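Local coordinates for protein glycosyl hydrolase (Bacteroides ovatus, PDB 3QC2) that is a protein of a glycosyl hydrolase family and probably folds as a five-bladed beta-propeller like its relatives, at residues T59-E64 with R154-W159; K168-K173 with W222-N227; R308-F313 with K359-P364. All coordinates share one frame; numbering follows the deposited sequence.

Contact 1 of 3, residues T59-E64 with R154-W159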
ATOM      1  N   THR A  59       6.843  -0.755  -8.471  1.00 23.54           N
ATOM      2  CA  THR A  59       6.829   0.143  -9.585  1.00 24.09           C
ATOM      3  C   THR A  59       7.685  -0.392 -10.727  1.00 25.10           C
ATOM      4  O   THR A  59       8.289  -1.452 -10.614  1.00 24.90           O
ATOM      5  CB  THR A  59       7.306   1.563  -9.152  1.00 24.28           C
ATOM      6  OG1 THR A  59       7.147   2.476 -10.233  1.00 24.23           O
ATOM      7  CG2 THR A  59       8.768   1.540  -8.687  1.00 24.60           C
ATOM      8  N   LEU A  60       7.699   0.348 -11.834  1.00 26.26           N
ATOM      9  CA  LEU A  60       8.468  -0.011 -13.008  1.00 27.34           C
ATOM     10  C   LEU A  60       9.694   0.896 -13.105  1.00 28.25           C
ATOM     11  O   LEU A  60       9.583   2.123 -12.928  1.00 28.25           O
ATOM     12  CB  LEU A  60       7.608   0.151 -14.253  1.00 27.76           C
ATOM     13  CG  LEU A  60       8.215  -0.249 -15.588  1.00 29.09           C
ATOM     14  CD1 LEU A  60       8.542  -1.746 -15.591  1.00 29.79           C
ATOM     15  CD2 LEU A  60       7.261   0.119 -16.753  1.00 29.41           C
ATOM     16  N   TYR A  61      10.856   0.291 -13.382  1.00 29.02           N
ATOM     17  CA  TYR A  61      12.132   1.027 -13.533  1.00 30.13           C
ATOM     18  C   TYR A  61      13.086   0.238 -14.436  1.00 30.98           C
ATOM     19  O   TYR A  61      13.386  -0.915 -14.155  1.00 30.87           O
ATOM     20  CB  TYR A  61      12.773   1.269 -12.158  1.00 29.80           C
ATOM     21  CG  TYR A  61      14.087   2.058 -12.174  1.00 31.04           C
ATOM     22  CD1 TYR A  61      14.097   3.437 -12.414  1.00 31.86           C
ATOM     23  CD2 TYR A  61      15.312   1.431 -11.897  1.00 32.13           C
ATOM     24  CE1 TYR A  61      15.297   4.173 -12.411  1.00 32.80           C
ATOM     25  CE2 TYR A  61      16.522   2.160 -11.888  1.00 32.88           C
ATOM     26  CZ  TYR A  61      16.499   3.531 -12.144  1.00 33.49           C
ATOM     27  OH  TYR A  61      17.664   4.257 -12.140  1.00 34.24           O
ATOM     28  N   ASN A  62      13.540   0.869 -15.531  1.00 32.26           N
ATOM     29  CA  ASN A  62      14.482   0.241 -16.482  1.00 33.47           C
ATOM     30  C   ASN A  62      14.041  -1.122 -17.006  1.00 33.32           C
ATOM     31  O   ASN A  62      14.830  -2.065 -17.044  1.00 33.64           O
ATOM     32  CB  ASN A  62      15.893   0.126 -15.851  1.00 34.12           C
ATOM     33  CG  ASN A  62      16.708   1.390 -15.998  1.00 36.54           C
ATOM     34  OD1 ASN A  62      16.167   2.517 -16.032  1.00 38.57           O
ATOM     35  ND2 ASN A  62      18.034   1.219 -16.095  1.00 38.80           N
ATOM     36  N   GLY A  63      12.780  -1.222 -17.410  1.00 33.00           N
ATOM     37  CA  GLY A  63      12.234  -2.487 -17.932  1.00 32.93           C
ATOM     38  C   GLY A  63      12.161  -3.622 -16.900  1.00 32.12           C
ATOM     39  O   GLY A  63      12.070  -4.789 -17.268  1.00 32.50           O
ATOM     40  N   GLU A  64      12.199  -3.267 -15.609  1.00 31.17           N
ATOM     41  CA  GLU A  64      12.141  -4.253 -14.512  1.00 30.27           C
ATOM     42  C   GLU A  64      11.197  -3.805 -13.438  1.00 28.74           C
ATOM     43  O   GLU A  64      10.964  -2.610 -13.269  1.00 28.55           O
ATOM     44  CB  GLU A  64      13.523  -4.430 -13.888  1.00 30.72           C
ATOM     45  CG  GLU A  64      14.536  -5.097 -14.787  1.00 32.72           C
ATOM     46  CD  GLU A  64      15.896  -5.289 -14.106  1.00 34.86           C
ATOM     47  OE1 GLU A  64      16.136  -4.658 -13.041  1.00 36.40           O
ATOM     48  OE2 GLU A  64      16.731  -6.058 -14.642  1.00 36.22           O
ATOM     49  N   ARG A 154      14.692   9.449  -8.174  1.00 30.98           N
ATOM     50  CA  ARG A 154      14.762   9.188  -9.619  1.00 31.67           C
ATOM     51  C   ARG A 154      15.358   7.812  -9.942  1.00 31.53           C
ATOM     52  O   ARG A 154      15.197   7.331 -11.062  1.00 31.76           O
ATOM     53  CB  ARG A 154      15.487  10.320 -10.345  1.00 32.82           C
ATOM     54  CG  ARG A 154      14.638  11.586 -10.329  1.00 33.93           C
ATOM     55  CD  ARG A 154      15.176  12.723 -11.140  1.00 36.22           C
ATOM     56  NE  ARG A 154      14.233  13.848 -11.050  1.00 37.72           N
ATOM     57  CZ  ARG A 154      13.156  14.023 -11.839  1.00 38.65           C
ATOM     58  NH1 ARG A 154      12.860  13.154 -12.832  1.00 38.51           N
ATOM     59  NH2 ARG A 154      12.364  15.080 -11.639  1.00 39.26           N
ATOM     60  N   ASN A 155      16.016   7.175  -8.952  1.00 31.35           N
ATOM     61  CA  ASN A 155      16.608   5.835  -9.132  1.00 31.47           C
ATOM     62  C   ASN A 155      16.102   4.797  -8.104  1.00 30.89           C
ATOM     63  O   ASN A 155      16.619   3.677  -8.050  1.00 30.89           O
ATOM     64  CB  ASN A 155      18.144   5.915  -9.068  1.00 32.25           C
ATOM     65  CG  ASN A 155      18.660   6.289  -7.682  1.00 32.58           C
ATOM     66  OD1 ASN A 155      17.883   6.407  -6.720  1.00 32.99           O
ATOM     67  ND2 ASN A 155      19.974   6.473  -7.568  1.00 32.68           N
ATOM     68  N   LEU A 156      15.112   5.190  -7.285  1.00 30.48           N
ATOM     69  CA  LEU A 156      14.511   4.313  -6.242  1.00 29.96           C
ATOM     70  C   LEU A 156      15.497   3.874  -5.104  1.00 30.58           C
ATOM     71  O   LEU A 156      15.157   2.990  -4.299  1.00 30.16           O
ATOM     72  CB  LEU A 156      13.830   3.083  -6.883  1.00 29.30           C
ATOM     73  CG  LEU A 156      12.659   3.392  -7.841  1.00 29.13           C
ATOM     74  CD1 LEU A 156      12.286   2.172  -8.647  1.00 28.95           C
ATOM     75  CD2 LEU A 156      11.424   3.941  -7.087  1.00 27.62           C
ATOM     76  N   LYS A 157      16.690   4.502  -5.044  1.00 31.61           N
ATOM     77  CA  LYS A 157      17.701   4.208  -3.984  1.00 32.38           C
ATOM     78  C   LYS A 157      18.074   5.460  -3.170  1.00 32.78           C
ATOM     79  O   LYS A 157      18.139   5.406  -1.934  1.00 32.93           O
ATOM     80  CB  LYS A 157      18.969   3.566  -4.575  1.00 33.23           C
ATOM     81  CG  LYS A 157      18.773   2.097  -5.040  1.00 33.78           C
ATOM     82  CD  LYS A 157      20.131   1.409  -5.366  1.00 35.73           C
ATOM     83  CE  LYS A 157      19.944  -0.083  -5.662  1.00 36.24           C
ATOM     84  NZ  LYS A 157      21.225  -0.792  -6.000  1.00 37.28           N
ATOM     85  N   ASP A 158      18.322   6.574  -3.865  1.00 33.09           N
ATOM     86  CA  ASP A 158      18.676   7.844  -3.220  1.00 33.51           C
ATOM     87  C   ASP A 158      17.419   8.683  -3.059  1.00 32.70           C
ATOM     88  O   ASP A 158      16.994   9.368  -3.995  1.00 32.70           O
ATOM     89  CB  ASP A 158      19.712   8.576  -4.060  1.00 34.52           C
ATOM     90  CG  ASP A 158      20.978   7.760  -4.256  1.00 36.06           C
ATOM     91  OD1 ASP A 158      21.381   7.024  -3.314  1.00 36.90           O
ATOM     92  OD2 ASP A 158      21.578   7.854  -5.345  1.00 38.50           O
ATOM     93  N   TRP A 159      16.834   8.633  -1.863  1.00 31.87           N
ATOM     94  CA  TRP A 159      15.567   9.335  -1.571  1.00 31.07           C
ATOM     95  C   TRP A 159      15.737  10.662  -0.868  1.00 31.51           C
ATOM     96  O   TRP A 159      16.658  10.837  -0.064  1.00 32.19           O
ATOM     97  CB  TRP A 159      14.677   8.440  -0.718  1.00 30.24           C
ATOM     98  CG  TRP A 159      14.268   7.231  -1.426  1.00 29.26           C
ATOM     99  CD1 TRP A 159      14.919   6.042  -1.450  1.00 29.20           C
ATOM    100  CD2 TRP A 159      13.112   7.079  -2.257  1.00 27.93           C
ATOM    101  NE1 TRP A 159      14.230   5.141  -2.237  1.00 28.85           N
ATOM    102  CE2 TRP A 159      13.118   5.758  -2.745  1.00 27.60           C
ATOM    103  CE3 TRP A 159      12.066   7.934  -2.630  1.00 27.40           C
ATOM    104  CZ2 TRP A 159      12.121   5.267  -3.591  1.00 26.79           C
ATOM    105  CZ3 TRP A 159      11.073   7.444  -3.467  1.00 27.12           C
ATOM    106  CH2 TRP A 159      11.110   6.121  -3.939  1.00 26.54           C
TER

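Contact 2 of 3, residues K168-K173 with W222-N227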
ATOM      1  N   LYS A 168       2.069  21.681   5.717  1.00 32.67           N
ATOM      2  CA  LYS A 168       1.820  23.128   5.476  1.00 33.98           C
ATOM      3  C   LYS A 168       0.345  23.516   5.261  1.00 34.18           C
ATOM      4  O   LYS A 168      -0.058  24.633   5.598  1.00 35.32           O
ATOM      5  CB  LYS A 168       2.645  23.596   4.273  1.00 34.37           C
ATOM      6  CG  LYS A 168       4.173  23.452   4.456  1.00 35.03           C
ATOM      7  N   ALA A 169      -0.444  22.600   4.699  1.00 33.41           N
ATOM      8  CA  ALA A 169      -1.866  22.852   4.396  1.00 33.53           C
ATOM      9  C   ALA A 169      -2.630  23.565   5.533  1.00 34.46           C
ATOM     10  O   ALA A 169      -2.543  23.173   6.701  1.00 34.34           O
ATOM     11  CB  ALA A 169      -2.564  21.532   4.036  1.00 32.15           C
ATOM     12  N   PHE A 170      -3.368  24.613   5.168  1.00 35.64           N
ATOM     13  CA  PHE A 170      -4.189  25.398   6.127  1.00 36.66           C
ATOM     14  C   PHE A 170      -3.405  25.866   7.370  1.00 37.87           C
ATOM     15  O   PHE A 170      -3.858  25.676   8.504  1.00 38.08           O
ATOM     16  CB  PHE A 170      -5.422  24.590   6.577  1.00 35.92           C
ATOM     17  CG  PHE A 170      -6.289  24.095   5.440  1.00 34.77           C
ATOM     18  CD1 PHE A 170      -6.987  24.998   4.627  1.00 35.24           C
ATOM     19  CD2 PHE A 170      -6.446  22.727   5.208  1.00 32.78           C
ATOM     20  CE1 PHE A 170      -7.801  24.536   3.575  1.00 34.33           C
ATOM     21  CE2 PHE A 170      -7.263  22.261   4.162  1.00 32.15           C
ATOM     22  CZ  PHE A 170      -7.937  23.166   3.349  1.00 32.82           C
ATOM     23  N   ASP A 171      -2.228  26.456   7.145  1.00 39.03           N
ATOM     24  CA  ASP A 171      -1.371  27.008   8.235  1.00 40.38           C
ATOM     25  C   ASP A 171      -0.934  25.981   9.294  1.00 39.88           C
ATOM     26  O   ASP A 171      -0.811  26.306  10.474  1.00 40.56           O
ATOM     27  CB  ASP A 171      -2.079  28.187   8.903  1.00 41.89           C
ATOM     28  CG  ASP A 171      -2.373  29.309   7.933  1.00 43.72           C
ATOM     29  OD1 ASP A 171      -1.401  29.878   7.368  1.00 45.42           O
ATOM     30  OD2 ASP A 171      -3.578  29.637   7.749  1.00 45.10           O
ATOM     31  N   GLY A 172      -0.700  24.746   8.857  1.00 38.88           N
ATOM     32  CA  GLY A 172      -0.239  23.677   9.746  1.00 38.35           C
ATOM     33  C   GLY A 172      -1.315  23.068  10.610  1.00 37.93           C
ATOM     34  O   GLY A 172      -1.012  22.420  11.615  1.00 37.71           O
ATOM     35  N   LYS A 173      -2.576  23.255  10.213  1.00 37.77           N
ATOM     36  CA  LYS A 173      -3.724  22.715  10.965  1.00 37.56           C
ATOM     37  C   LYS A 173      -3.662  21.185  11.151  1.00 36.43           C
ATOM     38  O   LYS A 173      -4.009  20.680  12.211  1.00 36.59           O
ATOM     39  CB  LYS A 173      -5.041  23.097  10.270  1.00 37.57           C
ATOM     40  CG  LYS A 173      -6.306  22.617  10.988  1.00 37.62           C
ATOM     41  N   TRP A 222       0.544  18.476   0.211  1.00 27.93           N
ATOM     42  CA  TRP A 222      -0.833  18.047  -0.050  1.00 27.18           C
ATOM     43  C   TRP A 222      -1.824  18.769   0.824  1.00 27.18           C
ATOM     44  O   TRP A 222      -1.534  19.096   1.976  1.00 27.58           O
ATOM     45  CB  TRP A 222      -0.962  16.532   0.138  1.00 26.15           C
ATOM     46  CG  TRP A 222      -0.236  15.773  -0.893  1.00 25.74           C
ATOM     47  CD1 TRP A 222       1.099  15.466  -0.902  1.00 25.81           C
ATOM     48  CD2 TRP A 222      -0.783  15.221  -2.088  1.00 25.32           C
ATOM     49  NE1 TRP A 222       1.417  14.760  -2.033  1.00 25.11           N
ATOM     50  CE2 TRP A 222       0.284  14.589  -2.782  1.00 25.28           C
ATOM     51  CE3 TRP A 222      -2.066  15.204  -2.653  1.00 25.41           C
ATOM     52  CZ2 TRP A 222       0.101  13.931  -4.023  1.00 25.39           C
ATOM     53  CZ3 TRP A 222      -2.255  14.542  -3.898  1.00 25.32           C
ATOM     54  CH2 TRP A 222      -1.171  13.919  -4.559  1.00 25.61           C
ATOM     55  N   THR A 223      -3.002  19.009   0.263  1.00 26.93           N
ATOM     56  CA  THR A 223      -4.087  19.693   0.953  1.00 27.06           C
ATOM     57  C   THR A 223      -5.300  18.747   1.012  1.00 26.20           C
ATOM     58  O   THR A 223      -5.862  18.400  -0.026  1.00 25.63           O
ATOM     59  CB  THR A 223      -4.481  20.991   0.210  1.00 27.85           C
ATOM     60  OG1 THR A 223      -3.325  21.819   0.041  1.00 28.36           O
ATOM     61  CG2 THR A 223      -5.554  21.759   0.981  1.00 27.96           C
ATOM     62  N   PRO A 224      -5.700  18.319   2.231  1.00 26.01           N
ATOM     63  CA  PRO A 224      -6.854  17.411   2.327  1.00 25.40           C
ATOM     64  C   PRO A 224      -8.142  18.063   1.865  1.00 25.75           C
ATOM     65  O   PRO A 224      -8.308  19.277   2.010  1.00 26.77           O
ATOM     66  CB  PRO A 224      -6.945  17.094   3.842  1.00 25.35           C
ATOM     67  CG  PRO A 224      -5.707  17.597   4.440  1.00 26.00           C
ATOM     68  CD  PRO A 224      -5.173  18.676   3.558  1.00 26.29           C
ATOM     69  N   ILE A 225      -9.040  17.266   1.289  1.00 25.33           N
ATOM     70  CA  ILE A 225     -10.339  17.759   0.847  1.00 25.41           C
ATOM     71  C   ILE A 225     -11.173  17.871   2.088  1.00 25.38           C
ATOM     72  O   ILE A 225     -11.293  16.914   2.858  1.00 24.81           O
ATOM     73  CB  ILE A 225     -10.967  16.838  -0.204  1.00 25.04           C
ATOM     74  CG1 ILE A 225     -10.115  16.898  -1.483  1.00 25.48           C
ATOM     75  CG2 ILE A 225     -12.410  17.256  -0.511  1.00 24.99           C
ATOM     76  CD1 ILE A 225     -10.625  16.060  -2.609  1.00 26.03           C
ATOM     77  N   VAL A 226     -11.733  19.045   2.306  1.00 25.98           N
ATOM     78  CA  VAL A 226     -12.467  19.306   3.525  1.00 26.25           C
ATOM     79  C   VAL A 226     -13.893  19.777   3.292  1.00 26.56           C
ATOM     80  O   VAL A 226     -14.245  20.230   2.214  1.00 27.04           O
ATOM     81  CB  VAL A 226     -11.701  20.359   4.408  1.00 26.92           C
ATOM     82  CG1 VAL A 226     -10.328  19.829   4.786  1.00 26.09           C
ATOM     83  CG2 VAL A 226     -11.572  21.694   3.676  1.00 27.52           C
ATOM     84  N   ASN A 227     -14.701  19.644   4.335  1.00 26.49           N
ATOM     85  CA  ASN A 227     -16.089  20.062   4.329  1.00 26.74           C
ATOM     86  C   ASN A 227     -16.205  21.572   4.540  1.00 27.75           C
ATOM     87  O   ASN A 227     -15.193  22.263   4.734  1.00 27.94           O
ATOM     88  CB  ASN A 227     -16.852  19.329   5.445  1.00 26.48           C
ATOM     89  CG  ASN A 227     -17.008  17.834   5.174  1.00 25.45           C
ATOM     90  OD1 ASN A 227     -17.465  17.436   4.112  1.00 25.59           O
ATOM     91  ND2 ASN A 227     -16.657  17.014   6.155  1.00 24.35           N
TER
HETATM   92  O   HOH W   1       0.507  20.617   2.833  1.00 22.90           O

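Contact 3 of 3, residues R308-F313 with K359-P364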
ATOM      1  N   ARG A 308      -8.333 -12.726  -0.911  1.00 22.31           N
ATOM      2  CA  ARG A 308      -8.268 -12.989   0.544  1.00 22.78           C
ATOM      3  C   ARG A 308      -7.285 -14.123   0.834  1.00 24.01           C
ATOM      4  O   ARG A 308      -6.810 -14.779  -0.099  1.00 24.04           O
ATOM      5  CB  ARG A 308      -9.656 -13.337   1.075  1.00 22.72           C
ATOM      6  CG  ARG A 308     -10.256 -14.622   0.516  1.00 22.98           C
ATOM      7  CD  ARG A 308     -11.669 -14.794   1.013  1.00 22.67           C
ATOM      8  NE  ARG A 308     -12.294 -16.017   0.529  1.00 22.19           N
ATOM      9  CZ  ARG A 308     -12.195 -17.215   1.118  1.00 23.33           C
ATOM     10  NH1 ARG A 308     -11.465 -17.389   2.238  1.00 22.92           N
ATOM     11  NH2 ARG A 308     -12.817 -18.259   0.580  1.00 23.92           N
ATOM     12  N   PRO A 309      -6.960 -14.353   2.133  1.00 25.19           N
ATOM     13  CA  PRO A 309      -6.041 -15.446   2.475  1.00 26.58           C
ATOM     14  C   PRO A 309      -6.567 -16.792   2.042  1.00 28.18           C
ATOM     15  O   PRO A 309      -7.672 -17.171   2.423  1.00 28.79           O
ATOM     16  CB  PRO A 309      -5.953 -15.363   4.005  1.00 26.63           C
ATOM     17  CG  PRO A 309      -6.216 -13.952   4.309  1.00 25.67           C
ATOM     18  CD  PRO A 309      -7.228 -13.493   3.297  1.00 24.93           C
HETATM   19  N   MSE A 310      -5.782 -17.501   1.227  1.00 29.70           N
HETATM   20  CA  MSE A 310      -6.161 -18.840   0.717  1.00 31.28           C
HETATM   21  C   MSE A 310      -5.091 -19.893   0.965  1.00 32.81           C
HETATM   22  O   MSE A 310      -5.406 -21.028   1.286  1.00 33.84           O
HETATM   23  CB  MSE A 310      -6.416 -18.779  -0.792  1.00 31.27           C
HETATM   24  CG  MSE A 310      -7.575 -17.890  -1.226  1.00 30.82           C
HETATM   25 SE   MSE A 310      -9.299 -18.528  -0.640  0.75 31.30          SE
HETATM   26  CE  MSE A 310      -9.264 -20.313  -1.470  1.00 30.59           C
ATOM     27  N   ASP A 311      -3.827 -19.515   0.786  1.00 33.73           N
ATOM     28  CA  ASP A 311      -2.714 -20.440   0.923  1.00 35.07           C
ATOM     29  C   ASP A 311      -1.990 -20.300   2.259  1.00 35.69           C
ATOM     30  O   ASP A 311      -2.125 -19.284   2.959  1.00 34.91           O
ATOM     31  CB  ASP A 311      -1.744 -20.247  -0.245  1.00 35.21           C
ATOM     32  CG  ASP A 311      -2.398 -20.560  -1.619  1.00 36.23           C
ATOM     33  OD1 ASP A 311      -3.522 -21.140  -1.644  1.00 37.22           O
ATOM     34  OD2 ASP A 311      -1.780 -20.232  -2.667  1.00 36.97           O
ATOM     35  N   SER A 312      -1.212 -21.335   2.601  1.00 37.10           N
ATOM     36  CA  SER A 312      -0.501 -21.389   3.879  1.00 38.04           C
ATOM     37  C   SER A 312       0.525 -20.277   4.061  1.00 37.89           C
ATOM     38  O   SER A 312       0.716 -19.810   5.182  1.00 37.95           O
ATOM     39  CB  SER A 312       0.161 -22.772   4.079  1.00 39.32           C
ATOM     40  OG  SER A 312       1.047 -23.092   3.011  1.00 39.81           O
ATOM     41  N   PHE A 313       1.172 -19.830   2.967  1.00 37.79           N
ATOM     42  CA  PHE A 313       2.186 -18.737   3.074  1.00 37.71           C
ATOM     43  C   PHE A 313       1.555 -17.407   3.495  1.00 37.14           C
ATOM     44  O   PHE A 313       2.252 -16.521   3.982  1.00 37.18           O
ATOM     45  CB  PHE A 313       3.010 -18.559   1.769  1.00 37.59           C
ATOM     46  CG  PHE A 313       2.235 -17.961   0.619  1.00 36.88           C
ATOM     47  CD1 PHE A 313       2.162 -16.579   0.451  1.00 36.22           C
ATOM     48  CD2 PHE A 313       1.594 -18.777  -0.303  1.00 37.30           C
ATOM     49  CE1 PHE A 313       1.438 -16.021  -0.627  1.00 35.71           C
ATOM     50  CE2 PHE A 313       0.869 -18.227  -1.383  1.00 36.60           C
ATOM     51  CZ  PHE A 313       0.793 -16.857  -1.539  1.00 35.62           C
ATOM     52  N   LYS A 359     -10.917 -16.386 -12.403  1.00 31.56           N
ATOM     53  CA  LYS A 359     -11.925 -16.103 -11.389  1.00 31.22           C
ATOM     54  C   LYS A 359     -11.245 -15.499 -10.168  1.00 29.79           C
ATOM     55  O   LYS A 359     -10.052 -15.717  -9.945  1.00 29.46           O
ATOM     56  CB  LYS A 359     -12.656 -17.380 -10.979  1.00 32.00           C
ATOM     57  CG  LYS A 359     -13.485 -18.020 -12.098  1.00 34.40           C
ATOM     58  CD  LYS A 359     -14.070 -19.369 -11.660  1.00 36.45           C
ATOM     59  CE  LYS A 359     -14.862 -20.024 -12.790  1.00 38.81           C
ATOM     60  NZ  LYS A 359     -15.322 -21.406 -12.416  1.00 40.49           N
ATOM     61  N   ALA A 360     -11.994 -14.723  -9.390  1.00 28.73           N
ATOM     62  CA  ALA A 360     -11.458 -14.145  -8.149  1.00 27.63           C
ATOM     63  C   ALA A 360     -11.443 -15.249  -7.086  1.00 27.40           C
ATOM     64  O   ALA A 360     -11.878 -16.381  -7.349  1.00 27.78           O
ATOM     65  CB  ALA A 360     -12.293 -12.999  -7.705  1.00 27.09           C
ATOM     66  N   ASP A 361     -10.924 -14.949  -5.904  1.00 26.71           N
ATOM     67  CA  ASP A 361     -10.931 -15.939  -4.830  1.00 26.84           C
ATOM     68  C   ASP A 361     -12.385 -16.271  -4.558  1.00 27.28           C
ATOM     69  O   ASP A 361     -13.235 -15.368  -4.538  1.00 26.77           O
ATOM     70  CB  ASP A 361     -10.249 -15.415  -3.552  1.00 26.34           C
ATOM     71  CG  ASP A 361      -8.724 -15.419  -3.641  1.00 25.56           C
ATOM     72  OD1 ASP A 361      -8.171 -16.106  -4.510  1.00 26.25           O
ATOM     73  OD2 ASP A 361      -8.078 -14.756  -2.814  1.00 24.50           O
ATOM     74  N   PRO A 362     -12.695 -17.559  -4.379  1.00 28.09           N
ATOM     75  CA  PRO A 362     -14.082 -17.922  -4.141  1.00 28.53           C
ATOM     76  C   PRO A 362     -14.576 -17.458  -2.783  1.00 28.24           C
ATOM     77  O   PRO A 362     -13.790 -17.167  -1.902  1.00 27.72           O
ATOM     78  CB  PRO A 362     -14.065 -19.453  -4.227  1.00 29.41           C
ATOM     79  CG  PRO A 362     -12.685 -19.834  -3.892  1.00 29.56           C
ATOM     80  CD  PRO A 362     -11.808 -18.734  -4.392  1.00 28.66           C
ATOM     81  N   LEU A 363     -15.886 -17.379  -2.636  1.00 28.82           N
ATOM     82  CA  LEU A 363     -16.480 -16.983  -1.380  1.00 28.78           C
ATOM     83  C   LEU A 363     -16.275 -18.142  -0.408  1.00 29.41           C
ATOM     84  O   LEU A 363     -16.215 -19.285  -0.830  1.00 30.05           O
ATOM     85  CB  LEU A 363     -17.966 -16.692  -1.555  1.00 28.98           C
ATOM     86  CG  LEU A 363     -18.349 -15.701  -2.660  1.00 28.74           C
ATOM     87  CD1 LEU A 363     -19.868 -15.530  -2.700  1.00 28.41           C
ATOM     88  CD2 LEU A 363     -17.627 -14.344  -2.477  1.00 26.19           C
ATOM     89  N   PRO A 364     -16.149 -17.847   0.891  1.00 29.54           N
ATOM     90  CA  PRO A 364     -15.946 -18.918   1.888  1.00 30.28           C
ATOM     91  C   PRO A 364     -17.193 -19.812   2.074  1.00 31.12           C
ATOM     92  O   PRO A 364     -18.327 -19.385   1.855  1.00 31.25           O
ATOM     93  CB  PRO A 364     -15.641 -18.145   3.170  1.00 29.91           C
ATOM     94  CG  PRO A 364     -16.292 -16.837   2.985  1.00 29.49           C
ATOM     95  CD  PRO A 364     -16.252 -16.524   1.520  1.00 28.97           C
ATOM     96  OXT PRO A 364     -17.090 -20.979   2.440  1.00 31.89           O
TER
HETATM   97  O   HOH W   2     -12.992 -13.804  -1.759  1.00 27.36           O

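Contact 1 of 3, residues T59-E64 with R154-W159
Three first torsions bring the groups together. The Y61 ring carbon CG stands anti to its backbone N (chi1 -178°), which carries the ring from the end of strand 52-61 toward N155. T59 has OG1 anti to N, so its methyl CG2 takes the crowded place between N and the carbonyl carbon. L156 keeps CG anti to its carbonyl carbon. T59 and L156 then meet tip to tip, with CG2 of T59 3.6 Å from CD1 of L156. The same CD1 touches the root of the tyrosine, 3.7 Å from Y61 CB, the two side chains running antiparallel past one another. Further out, Y61 CE1 comes within 3.4 Å of R154 O, and Y61 OH lies 3.5 Å from N155 CB. The carbonyl N155 O sits over one face of the ring. Y61 and N155 run side by side in the same direction, with ring and amide planes 89° apart.

The contact sets the end of strand 52-61 against the loop between strands 146-153 and 160-164, in two antiparallel sheets that are probably adjacent blades of a beta-propeller. A type I' turn from Y61 to E64 then leads into strand 64-72. V66, I126 and Y134 pack round L156 and tie it to both sheets.

No hydrogen bond crosses between the segments, but N155 makes several within its own loop. Its OD1 accepts K157 N at 2.8 Å from above the carbonyl plane, forming an Asx turn. D158 N, 2.9 Å from N155 OD1, approaches on an in-plane lone pair with a nearly straight bond (171°). N155 ND2 in turn donates to D158 OD2 at 3.1 Å, so both ends of the amide are bonded and its rotation is fixed.

Contact 2 of 3, residues K168-K173 with W222-N227
The methyl of A169 and the ring of F170 form the first shell. A169 CB lies 3.4 Å from W222 O and 3.9 Å from P224 CD, so the small side chain fits against the backbone of 222-224. F170 reaches further along the segment, from T223 to V226 beyond the strand. Its ring tip meets the threonine methyl, with CZ 3.6 Å from T223 CG2, and the two side chains cross at about a right angle. V226 comes toward the phenylalanine tip to tip, and its CG2 is 3.9 Å from F170 CZ. The carbonyl P224 O lies at the ring edge, in its plane, 3.8 Å from F170 CE2. All are van der Waals contacts.

One water adds a polar link. It accepts from A169 N at 2.9 Å and donates to W222 O at 2.7 Å, so it bridges the two backbones.

The segment 222-227 begins on strand 222-224, which pairs antiparallel with strand 212-216 and is probably the outermost strand of a propeller blade. T223 bonds through its backbone to T215 in that strand, and W222 to A165, just past strand 160-164.

Behind the first shell, the shape of 168-173 sets the position of F170. F170, D171 and G172 all have positive phi (51°, 59° and 78°), so the chain makes a short, weakly bonded left-handed helical turn. K173 N bonds to F170 O, while the bonds of G172 N to K168 O and A169 O are weak. On the strand, W222 points away from this turn and packs on Y202 and M204.

Contact 3 of 3, residues R308-F313 with K359-P364
The two loops come closest at R308 and D361, whose CA atoms are 6.7 Å apart, and R308 is extended there. Its backbone N donates to D361 OD2 at 2.8 Å, almost straight (174°), on the anti lone pair. D361 OD2 also takes part in a salt bridge with R21, which probably favours the charged carboxylate.

The R308 side chain leaves from the crowded chi1 position (64°) and runs extended from CG to NE. Its guanidinium grips a single atom side-on. NE is 3.1 Å from P362 O, and NH2 is 2.9 Å from the same P362 O. The NE bond lies nearly along the C=O axis, while NH2 comes from above the carbonyl plane.

This contact ties the C-terminal tail to a loop between strands 298-301 and 324-332 on the surface of the probable propeller. K7 makes a salt bridge with the C-terminal carboxylate of P364, and N9 donates a hydrogen bond to D361 O.

The guanidinium is sandwiched. P364 CB lies 3.7 Å above one face of the R308 group, toward its rim. The selenium of selenomethionine M310, bent at both chi2 and chi3, sits 3.6 Å from the opposite face of that guanidinium, over its centre.

Contacts 1 and 2 are partly buried, while contact 3 lies at the surface. Contact 1 sets a strand end of one sheet against a connecting loop of another, contact 2 sets a short helical turn against an edge strand, and contact 3 ties the chain's end to a loop. Their chemistry differs accordingly. Contacts 1 and 2 meet through apolar groups and carbonyls, with no direct hydrogen bond across, although a water bridges contact 2. Contact 3 relies on direct bonds from an arginine. No two touch: the centres of contacts 2 and 3 are 39 Å apart, on opposite sides of the chain's centre. Contacts 1 and 2 come closer, their nearest atoms about 12 Å apart.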